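Local coordinates for protein leucine aminopeptidase 2, chloroplastic (Streptomyces sp. BC16019, PDB 5LHJ) that acts as a metal-dependent aminopeptidase of the M17 family in bottromycin maturation and probably removes unsubstituted N-terminal amino acids from peptides, at residues 189-193 / 194-198; 329-332 / 333-337. One frame throughout, in Å; residues are numbered along the deposited sequence.

In the fold
Both contacts are local and lie within the catalytic region of the M17 aminopeptidase, contact 1 wholly before contact 2 along the chain. Contact 1 (189-198) starts helix 193-207, whose inner side packs on strands 239-245 and 306-316 of the large mixed sheet. Contact 2 (329-337) is a beta hairpin in a separate small sheet, completed by strand 431-432 and backed by helix 345-358. Their centres are about 27 Å apart and their nearest atoms about 17 Å, so they do not touch. Each belongs to the framework outside the manganese first shell: Phe196 is about 9 Å from the manganese ligand Lys261, and Val329 about 9 Å from the ligand Glu345, side chain to side chain.

Contact 1: 189-193 / 194-198; sequences GTLTP and PAFAD
Thr192 caps the start of helix 193-207: its OG1 accepts from Ala195 N at 3.2 Å, the classic N-cap bond made by a side chain to the first turn. The hydroxyl gets there because chi1 of 60° sets OG1 between the backbone N and the carbonyl carbon, facing into the helix end. Ala195 CB also closes on this oxygen and on Thr190 O, with 3.2 Å between Thr190 O and Ala195 CB. The first helical bonds follow at once, Phe196 N to Thr192 O at 2.8 Å and Ala197 N to Pro193 O at 3.0 Å. Pro193 and Pro194, which have no N-H to give, occupy the first turn, where none is needed for helical bonding; their rings lie side by side, and the peptide link between them brings Pro193 CB to 3.4 Å from Pro194 CD.

Ahead of the cap, Leu191 centres an inverse gamma turn and sends its branched end forward to Phe196. Its CD2 sits over one face of the Phe196 ring, offset toward the rim, in a CH-pi contact of 4.2 Å from CD2 to the ring centroid. Further out, Phe196 and Pro193 pack on Leu313 of strand 306-316, while Ala197 reaches Arg239 and Val241 of strand 239-245, seating the helix on the large sheet. Before the cap, Thr190 OG1 is hydrogen-bonded to Tyr145 OH. The other methyl of Leu191 lies beside the root of the aromatic side chain, CD1 to Phe196 CB 3.8 Å.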
loop_
_atom_site.group_PDB
_atom_site.type_symbol
_atom_site.label_atom_id
_atom_site.label_comp_id
_atom_site.label_asym_id
_atom_site.label_seq_id
_atom_site.Cartn_x
_atom_site.Cartn_y
_atom_site.Cartn_z
ATOM N N GLY A 189 -21.527 -10.465 -18.622
ATOM C CA GLY A 189 -22.984 -10.430 -18.501
ATOM C C GLY A 189 -23.739 -11.106 -19.638
ATOM O O GLY A 189 -24.888 -11.548 -19.450
ATOM N N THR A 190 -23.116 -11.161 -20.814
ATOM C CA THR A 190 -23.645 -11.905 -21.958
ATOM C C THR A 190 -23.179 -13.356 -21.895
ATOM O O THR A 190 -24.007 -14.273 -21.980
ATOM C CB THR A 190 -23.235 -11.257 -23.290
ATOM O OG1 THR A 190 -23.802 -9.948 -23.363
ATOM C CG2 THR A 190 -23.723 -12.075 -24.483
ATOM N N LEU A 191 -21.874 -13.560 -21.723
ATOM C CA LEU A 191 -21.295 -14.911 -21.669
ATOM C C LEU A 191 -21.191 -15.420 -20.240
ATOM O O LEU A 191 -20.099 -15.563 -19.678
ATOM C CB LEU A 191 -19.940 -14.963 -22.388
ATOM C CG LEU A 191 -19.459 -16.381 -22.728
ATOM C CD1 LEU A 191 -20.246 -16.937 -23.908
ATOM C CD2 LEU A 191 -17.973 -16.387 -23.046
ATOM N N THR A 192 -22.352 -15.708 -19.669
ATOM C CA THR A 192 -22.475 -16.346 -18.356
ATOM C C THR A 192 -22.193 -17.843 -18.523
ATOM O O THR A 192 -22.181 -18.342 -19.660
ATOM C CB THR A 192 -23.894 -16.175 -17.809
ATOM O OG1 THR A 192 -24.822 -16.776 -18.727
ATOM C CG2 THR A 192 -24.229 -14.700 -17.637
ATOM N N PRO A 193 -22.014 -18.581 -17.413
ATOM C CA PRO A 193 -21.828 -20.027 -17.599
ATOM C C PRO A 193 -22.983 -20.722 -18.352
ATOM O O PRO A 193 -22.698 -21.480 -19.280
ATOM C CB PRO A 193 -21.617 -20.554 -16.174
ATOM C CG PRO A 193 -21.077 -19.357 -15.424
ATOM C CD PRO A 193 -21.799 -18.175 -16.008
ATOM N N PRO A 194 -24.252 -20.442 -18.000
ATOM C CA PRO A 194 -25.325 -21.044 -18.822
ATOM C C PRO A 194 -25.325 -20.625 -20.295
ATOM O O PRO A 194 -25.552 -21.462 -21.177
ATOM C CB PRO A 194 -26.604 -20.560 -18.119
ATOM C CG PRO A 194 -26.190 -20.395 -16.703
ATOM C CD PRO A 194 -24.828 -19.751 -16.830
ATOM N N ALA A 195 -25.057 -19.350 -20.569
ATOM C CA ALA A 195 -24.996 -18.850 -21.944
ATOM C C ALA A 195 -23.832 -19.454 -22.733
ATOM O O ALA A 195 -23.976 -19.814 -23.910
ATOM C CB ALA A 195 -24.897 -17.336 -21.948
ATOM N N PHE A 196 -22.685 -19.592 -22.066
ATOM C CA PHE A 196 -21.509 -20.229 -22.670
ATOM C C PHE A 196 -21.805 -21.693 -23.014
ATOM O O PHE A 196 -21.506 -22.137 -24.126
ATOM C CB PHE A 196 -20.282 -20.055 -21.739
ATOM C CG PHE A 196 -18.934 -20.343 -22.366
ATOM C CD1 PHE A 196 -18.749 -20.622 -23.726
ATOM C CD2 PHE A 196 -17.802 -20.303 -21.546
ATOM C CE1 PHE A 196 -17.482 -20.878 -24.235
ATOM C CE2 PHE A 196 -16.536 -20.530 -22.066
ATOM C CZ PHE A 196 -16.376 -20.820 -23.404
ATOM N N ALA A 197 -22.436 -22.424 -22.100
ATOM C CA ALA A 197 -22.827 -23.809 -22.381
ATOM C C ALA A 197 -23.767 -23.872 -23.604
ATOM O O ALA A 197 -23.590 -24.728 -24.475
ATOM C CB ALA A 197 -23.480 -24.443 -21.166
ATOM N N ASP A 198 -24.715 -22.944 -23.681
ATOM C CA ASP A 198 -25.623 -22.857 -24.845
ATOM C C ASP A 198 -24.870 -22.603 -26.149
ATOM O O ASP A 198 -25.173 -23.215 -27.184
ATOM C CB ASP A 198 -26.677 -21.766 -24.654
ATOM C CG ASP A 198 -27.746 -22.119 -23.632
ATOM O OD1 ASP A 198 -27.877 -23.290 -23.220
ATOM O OD2 ASP A 198 -28.477 -21.175 -23.236
#

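Contact 2: 329-332 / 333-337; sequences VRHL and DGTTT
His331 and Thr337 form the closely packed side: His331 NE2 and Thr337 OG1 are hydrogen-bonded at 2.8 Å, the hydroxyl lying in the ring plane at its edge. Val329 CG1 lies over one face of the imidazole, offset toward the rim. ND1 bonds to Asp352 OD2, so both ring nitrogens are engaged and the ring's rotation is fixed; Phe451 adds an edge-to-face stack. The backbone carrying these side chains is a beta hairpin, with Val329 and Thr337 an antiparallel hydrogen-bonded pair and His331 N bonded to Thr335 O at 2.8 Å, almost straight at 173°. A type I turn from His331 to Gly334 closes it. From the turn, Asp333 OD1 reaches forward to accept from both Thr335 N at 3.0 Å and Thr335 OG1 at 2.7 Å, the first bond making an Asx turn. Arg330, on the looser side, is exposed. Its chain bends at chi2 (99°) and chi3 (45°), which lays the guanidinium over Thr336 CG2, 3.7 Å from CZ to CG2. Its NH1 bond to Gly334 O is weak, at 3.5 Å. A neighbouring subunit covers the Thr336 end of this face: its Tyr145 O bonds to Thr336 OG1, and its Glu144 touches Arg330.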
loop_
_atom_site.group_PDB
_atom_site.type_symbol
_atom_site.label_atom_id
_atom_site.label_comp_id
_atom_site.label_asym_id
_atom_site.label_seq_id
_atom_site.Cartn_x
_atom_site.Cartn_y
_atom_site.Cartn_z
ATOM N N VAL A 329 -12.447 -28.717 0.445
ATOM C CA VAL A 329 -13.112 -29.395 -0.659
ATOM C C VAL A 329 -12.661 -30.857 -0.681
ATOM O O VAL A 329 -11.459 -31.138 -0.707
ATOM C CB VAL A 329 -12.788 -28.716 -2.009
ATOM C CG1 VAL A 329 -13.339 -29.531 -3.174
ATOM C CG2 VAL A 329 -13.335 -27.293 -2.020
ATOM N N ARG A 330 -13.627 -31.777 -0.677
ATOM C CA ARG A 330 -13.363 -33.202 -0.879
ATOM C C ARG A 330 -13.610 -33.528 -2.352
ATOM O O ARG A 330 -14.746 -33.478 -2.829
ATOM C CB ARG A 330 -14.267 -34.043 0.033
ATOM C CG ARG A 330 -14.249 -35.554 -0.201
ATOM C CD ARG A 330 -13.373 -36.347 0.741
ATOM N NE ARG A 330 -13.495 -35.971 2.156
ATOM C CZ ARG A 330 -12.737 -36.476 3.133
ATOM N NH1 ARG A 330 -11.820 -37.409 2.870
ATOM N NH2 ARG A 330 -12.889 -36.040 4.383
ATOM N N HIS A 331 -12.537 -33.894 -3.048
ATOM C CA HIS A 331 -12.569 -34.063 -4.497
ATOM C C HIS A 331 -13.101 -35.427 -4.916
ATOM O O HIS A 331 -13.313 -36.322 -4.075
ATOM C CB HIS A 331 -11.166 -33.843 -5.080
ATOM C CG HIS A 331 -10.677 -32.436 -4.949
ATOM N ND1 HIS A 331 -11.131 -31.408 -5.747
ATOM C CD2 HIS A 331 -9.763 -31.889 -4.116
ATOM C CE1 HIS A 331 -10.519 -30.286 -5.407
ATOM N NE2 HIS A 331 -9.689 -30.552 -4.418
ATOM N N LEU A 332 -13.295 -35.575 -6.226
ATOM C CA LEU A 332 -13.781 -36.823 -6.849
ATOM C C LEU A 332 -12.900 -38.058 -6.577
ATOM O O LEU A 332 -13.418 -39.186 -6.565
ATOM C CB LEU A 332 -13.920 -36.599 -8.368
ATOM C CG LEU A 332 -14.485 -37.718 -9.258
ATOM C CD1 LEU A 332 -15.885 -38.080 -8.818
ATOM C CD2 LEU A 332 -14.511 -37.244 -10.706
ATOM N N ASP A 333 -11.598 -37.859 -6.366
ATOM C CA ASP A 333 -10.669 -38.942 -6.019
ATOM C C ASP A 333 -10.550 -39.201 -4.505
ATOM O O ASP A 333 -9.720 -40.005 -4.089
ATOM C CB ASP A 333 -9.273 -38.717 -6.628
ATOM C CG ASP A 333 -8.529 -37.508 -6.036
ATOM O OD1 ASP A 333 -9.078 -36.781 -5.194
ATOM O OD2 ASP A 333 -7.376 -37.290 -6.451
ATOM N N GLY A 334 -11.371 -38.529 -3.702
ATOM C CA GLY A 334 -11.354 -38.674 -2.250
ATOM C C GLY A 334 -10.349 -37.816 -1.502
ATOM O O GLY A 334 -10.390 -37.776 -0.261
ATOM N N THR A 335 -9.458 -37.116 -2.213
ATOM C CA THR A 335 -8.462 -36.262 -1.558
ATOM C C THR A 335 -9.057 -34.893 -1.260
ATOM O O THR A 335 -10.091 -34.520 -1.810
ATOM C CB THR A 335 -7.165 -36.100 -2.383
ATOM O OG1 THR A 335 -7.405 -35.348 -3.586
ATOM C CG2 THR A 335 -6.583 -37.437 -2.732
ATOM N N THR A 336 -8.388 -34.147 -0.387
ATOM C CA THR A 336 -8.936 -32.907 0.143
ATOM C C THR A 336 -8.033 -31.709 -0.123
ATOM O O THR A 336 -6.806 -31.813 -0.086
ATOM C CB THR A 336 -9.220 -33.000 1.649
ATOM O OG1 THR A 336 -8.011 -33.329 2.347
ATOM C CG2 THR A 336 -10.277 -34.044 1.922
ATOM N N THR A 337 -8.664 -30.566 -0.361
ATOM C CA THR A 337 -7.960 -29.297 -0.532
ATOM C C THR A 337 -8.513 -28.257 0.414
ATOM O O THR A 337 -9.727 -28.061 0.488
ATOM C CB THR A 337 -8.110 -28.772 -1.969
ATOM O OG1 THR A 337 -7.542 -29.713 -2.889
ATOM C CG2 THR A 337 -7.449 -27.417 -2.161
#